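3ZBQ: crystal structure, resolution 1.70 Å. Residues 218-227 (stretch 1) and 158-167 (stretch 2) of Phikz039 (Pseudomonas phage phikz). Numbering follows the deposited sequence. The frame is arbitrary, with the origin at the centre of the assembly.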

# COMPACT_ATOMS: atom_id res chain seq x y z
N PRO A 218 -10.60 11.84 -13.65
CA PRO A 218 -9.57 12.59 -12.92
C PRO A 218 -8.37 11.69 -12.67
O PRO A 218 -8.55 10.51 -12.34
CB PRO A 218 -10.25 12.90 -11.58
CG PRO A 218 -11.72 12.75 -11.82
CD PRO A 218 -11.85 11.70 -12.88
N VAL A 219 -7.17 12.23 -12.81
CA VAL A 219 -5.97 11.48 -12.44
C VAL A 219 -5.79 11.62 -10.93
O VAL A 219 -5.34 12.66 -10.44
CB VAL A 219 -4.73 11.95 -13.21
CG1 VAL A 219 -3.48 11.25 -12.68
CG2 VAL A 219 -4.90 11.66 -14.70
N GLN A 220 -6.19 10.58 -10.21
CA GLN A 220 -6.28 10.65 -8.75
C GLN A 220 -6.23 9.24 -8.18
O GLN A 220 -6.20 8.27 -8.93
CB GLN A 220 -7.59 11.34 -8.34
CG GLN A 220 -8.80 10.50 -8.67
CD GLN A 220 -10.12 11.18 -8.30
OE1 GLN A 220 -10.14 12.33 -7.87
NE2 GLN A 220 -11.22 10.46 -8.49
N THR A 221 -6.22 9.12 -6.85
CA THR A 221 -6.17 7.80 -6.22
C THR A 221 -7.42 7.00 -6.60
O THR A 221 -8.54 7.53 -6.61
CB THR A 221 -6.08 7.89 -4.69
OG1 THR A 221 -5.10 8.87 -4.33
CG2 THR A 221 -5.68 6.54 -4.10
N VAL A 222 -7.22 5.73 -6.92
CA VAL A 222 -8.33 4.84 -7.15
C VAL A 222 -8.17 3.59 -6.29
O VAL A 222 -7.07 3.29 -5.81
CB VAL A 222 -8.46 4.47 -8.64
CG1 VAL A 222 -8.88 5.70 -9.43
CG2 VAL A 222 -7.14 3.91 -9.15
N GLN A 223 -9.28 2.90 -6.04
CA GLN A 223 -9.24 1.74 -5.16
C GLN A 223 -9.43 0.42 -5.91
O GLN A 223 -10.31 0.30 -6.78
CB GLN A 223 -10.28 1.90 -4.05
CG GLN A 223 -10.22 0.82 -2.99
CD GLN A 223 -10.89 1.24 -1.71
OE1 GLN A 223 -11.24 2.41 -1.54
NE2 GLN A 223 -11.10 0.29 -0.81
N LEU A 224 -8.60 -0.56 -5.58
CA LEU A 224 -8.68 -1.88 -6.20
C LEU A 224 -9.38 -2.86 -5.27
O LEU A 224 -8.97 -3.04 -4.11
CB LEU A 224 -7.28 -2.42 -6.53
CG LEU A 224 -7.24 -3.90 -6.88
CD1 LEU A 224 -7.94 -4.13 -8.23
CD2 LEU A 224 -5.80 -4.37 -6.94
N HIS A 225 -10.44 -3.47 -5.78
CA HIS A 225 -11.19 -4.47 -5.04
C HIS A 225 -10.99 -5.85 -5.67
O HIS A 225 -11.36 -6.07 -6.83
CB HIS A 225 -12.68 -4.12 -5.04
CG HIS A 225 -12.98 -2.72 -4.61
ND1 HIS A 225 -13.30 -2.40 -3.30
CD2 HIS A 225 -13.00 -1.55 -5.30
CE1 HIS A 225 -13.51 -1.09 -3.21
NE2 HIS A 225 -13.34 -0.56 -4.41
N VAL A 226 -10.41 -6.77 -4.91
CA VAL A 226 -10.25 -8.14 -5.38
C VAL A 226 -11.47 -8.95 -4.98
O VAL A 226 -11.74 -9.13 -3.79
CB VAL A 226 -8.96 -8.79 -4.84
CG1 VAL A 226 -8.84 -10.23 -5.34
CG2 VAL A 226 -7.74 -7.98 -5.25
N CYS A 227 -12.22 -9.41 -5.98
CA CYS A 227 -13.51 -10.06 -5.74
C CYS A 227 -13.45 -11.52 -6.18
O CYS A 227 -12.98 -11.81 -7.28
CB CYS A 227 -14.63 -9.34 -6.50
SG CYS A 227 -14.71 -7.55 -6.19
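Stretch 2 158-167: SKVPMIINYH

V222 is the apolar centre of the contact: its CG2 packs 3.7 Å from I163 CG1 and 4.1 Å from P161 CB, and L224, whose CA-to-CB bond points toward stretch 2, places CB 3.6 Å from I163 CG2. I163 (chi1 m) thus meets two residues of stretch 1. Strand 163-167 runs parallel to strand 222-227 in register, V222 beside I163 and Q223 beside I164 (CA-CA 5.0 Å each), although the strand axes cross at -56°. Before the strand, stretch 2 leaves a helix at K159, whose phi is positive (62°), and continues extended through V160, P161 and M162. There V219 CG1 rests 3.6 Å from V160 N and 4.1 Å from P161 CD. The backbone ladder alternates as parallel pairing requires: V222 N donates to M162 O (3.0 Å), I164 N to V222 O (3.0 Å) and L224 N to I164 O (2.8 Å), all nearly linear. Q223 CA adds a CA-H...O contact to I164 O at 3.3 Å. N165 ND2 donates to L224 O (2.9 Å) and to water 1 (2.8 Å), which also accepts from V226 N (2.9 Å); water 2 links Y166 N (2.9 Å) to L224 O (2.8 Å). H167 NE2 donates to N165 OD1 at 2.6 Å, engaging the other end of that amide.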

# COMPACT_ATOMS: atom_id res chain seq x y z
N SER A 158 3.04 11.86 -10.56
CA SER A 158 3.42 10.85 -11.55
C SER A 158 2.49 10.84 -12.75
O SER A 158 2.78 10.18 -13.75
CB SER A 158 3.50 9.45 -10.93
OG SER A 158 2.23 8.94 -10.59
N LYS A 159 1.38 11.58 -12.65
CA LYS A 159 0.39 11.70 -13.73
C LYS A 159 -0.26 10.38 -14.11
O LYS A 159 -0.67 10.17 -15.26
CB LYS A 159 1.01 12.36 -14.96
CG LYS A 159 1.85 13.59 -14.62
CD LYS A 159 2.51 14.14 -15.85
CE LYS A 159 3.57 15.13 -15.47
NZ LYS A 159 4.10 15.83 -16.66
N VAL A 160 -0.34 9.48 -13.14
CA VAL A 160 -0.90 8.15 -13.33
C VAL A 160 -1.68 7.86 -12.05
O VAL A 160 -1.13 8.03 -10.96
CB VAL A 160 0.21 7.09 -13.46
CG1 VAL A 160 -0.38 5.68 -13.46
CG2 VAL A 160 1.05 7.31 -14.72
N PRO A 161 -2.95 7.45 -12.17
CA PRO A 161 -3.73 7.16 -10.96
C PRO A 161 -3.03 6.12 -10.09
O PRO A 161 -2.61 5.07 -10.58
CB PRO A 161 -5.05 6.60 -11.51
CG PRO A 161 -5.14 7.17 -12.90
CD PRO A 161 -3.72 7.17 -13.40
N MET A 162 -2.88 6.42 -8.81
CA MET A 162 -2.27 5.47 -7.91
C MET A 162 -3.33 4.49 -7.44
O MET A 162 -4.35 4.89 -6.87
CB MET A 162 -1.63 6.19 -6.72
CG MET A 162 -0.91 5.26 -5.83
SD MET A 162 0.12 6.12 -4.64
CE MET A 162 0.67 4.68 -3.74
N ILE A 163 -3.10 3.21 -7.69
CA ILE A 163 -4.07 2.17 -7.37
C ILE A 163 -3.74 1.59 -6.00
O ILE A 163 -2.65 1.07 -5.77
CB ILE A 163 -4.02 1.02 -8.41
CG1 ILE A 163 -4.32 1.54 -9.81
CG2 ILE A 163 -4.96 -0.12 -8.01
CD1 ILE A 163 -3.91 0.58 -10.90
N ILE A 164 -4.70 1.68 -5.07
CA ILE A 164 -4.50 1.11 -3.75
C ILE A 164 -5.54 0.03 -3.43
O ILE A 164 -6.74 0.19 -3.69
CB ILE A 164 -4.47 2.21 -2.65
CG1 ILE A 164 -5.86 2.82 -2.46
CG2 ILE A 164 -3.46 3.29 -2.99
CD1 ILE A 164 -5.98 3.68 -1.18
N ASN A 165 -5.04 -1.09 -2.92
CA ASN A 165 -5.87 -2.14 -2.37
C ASN A 165 -5.83 -1.96 -0.85
O ASN A 165 -4.78 -2.16 -0.23
CB ASN A 165 -5.35 -3.51 -2.81
CG ASN A 165 -6.09 -4.65 -2.17
OD1 ASN A 165 -5.56 -5.31 -1.26
ND2 ASN A 165 -7.30 -4.92 -2.64
N TYR A 166 -6.95 -1.53 -0.27
CA TYR A 166 -6.96 -1.00 1.09
C TYR A 166 -7.46 -1.98 2.16
O TYR A 166 -8.50 -2.64 1.99
CB TYR A 166 -7.79 0.29 1.15
CG TYR A 166 -7.89 0.85 2.55
CD1 TYR A 166 -6.83 1.54 3.12
CD2 TYR A 166 -9.05 0.69 3.31
CE1 TYR A 166 -6.91 2.06 4.41
CE2 TYR A 166 -9.14 1.21 4.60
CZ TYR A 166 -8.07 1.89 5.14
OH TYR A 166 -8.15 2.39 6.43
N HIS A 167 -6.74 -2.04 3.27
CA HIS A 167 -7.12 -2.89 4.38
C HIS A 167 -7.01 -2.05 5.63
O HIS A 167 -6.04 -1.34 5.82
CB HIS A 167 -6.18 -4.08 4.49
CG HIS A 167 -6.19 -4.94 3.27
ND1 HIS A 167 -6.88 -6.13 3.20
CD2 HIS A 167 -5.63 -4.76 2.04
CE1 HIS A 167 -6.75 -6.65 1.99
NE2 HIS A 167 -6.00 -5.83 1.27
O HOH W 1 -9.63 -6.45 -2.09
O HOH W 2 -9.50 -2.18 -1.53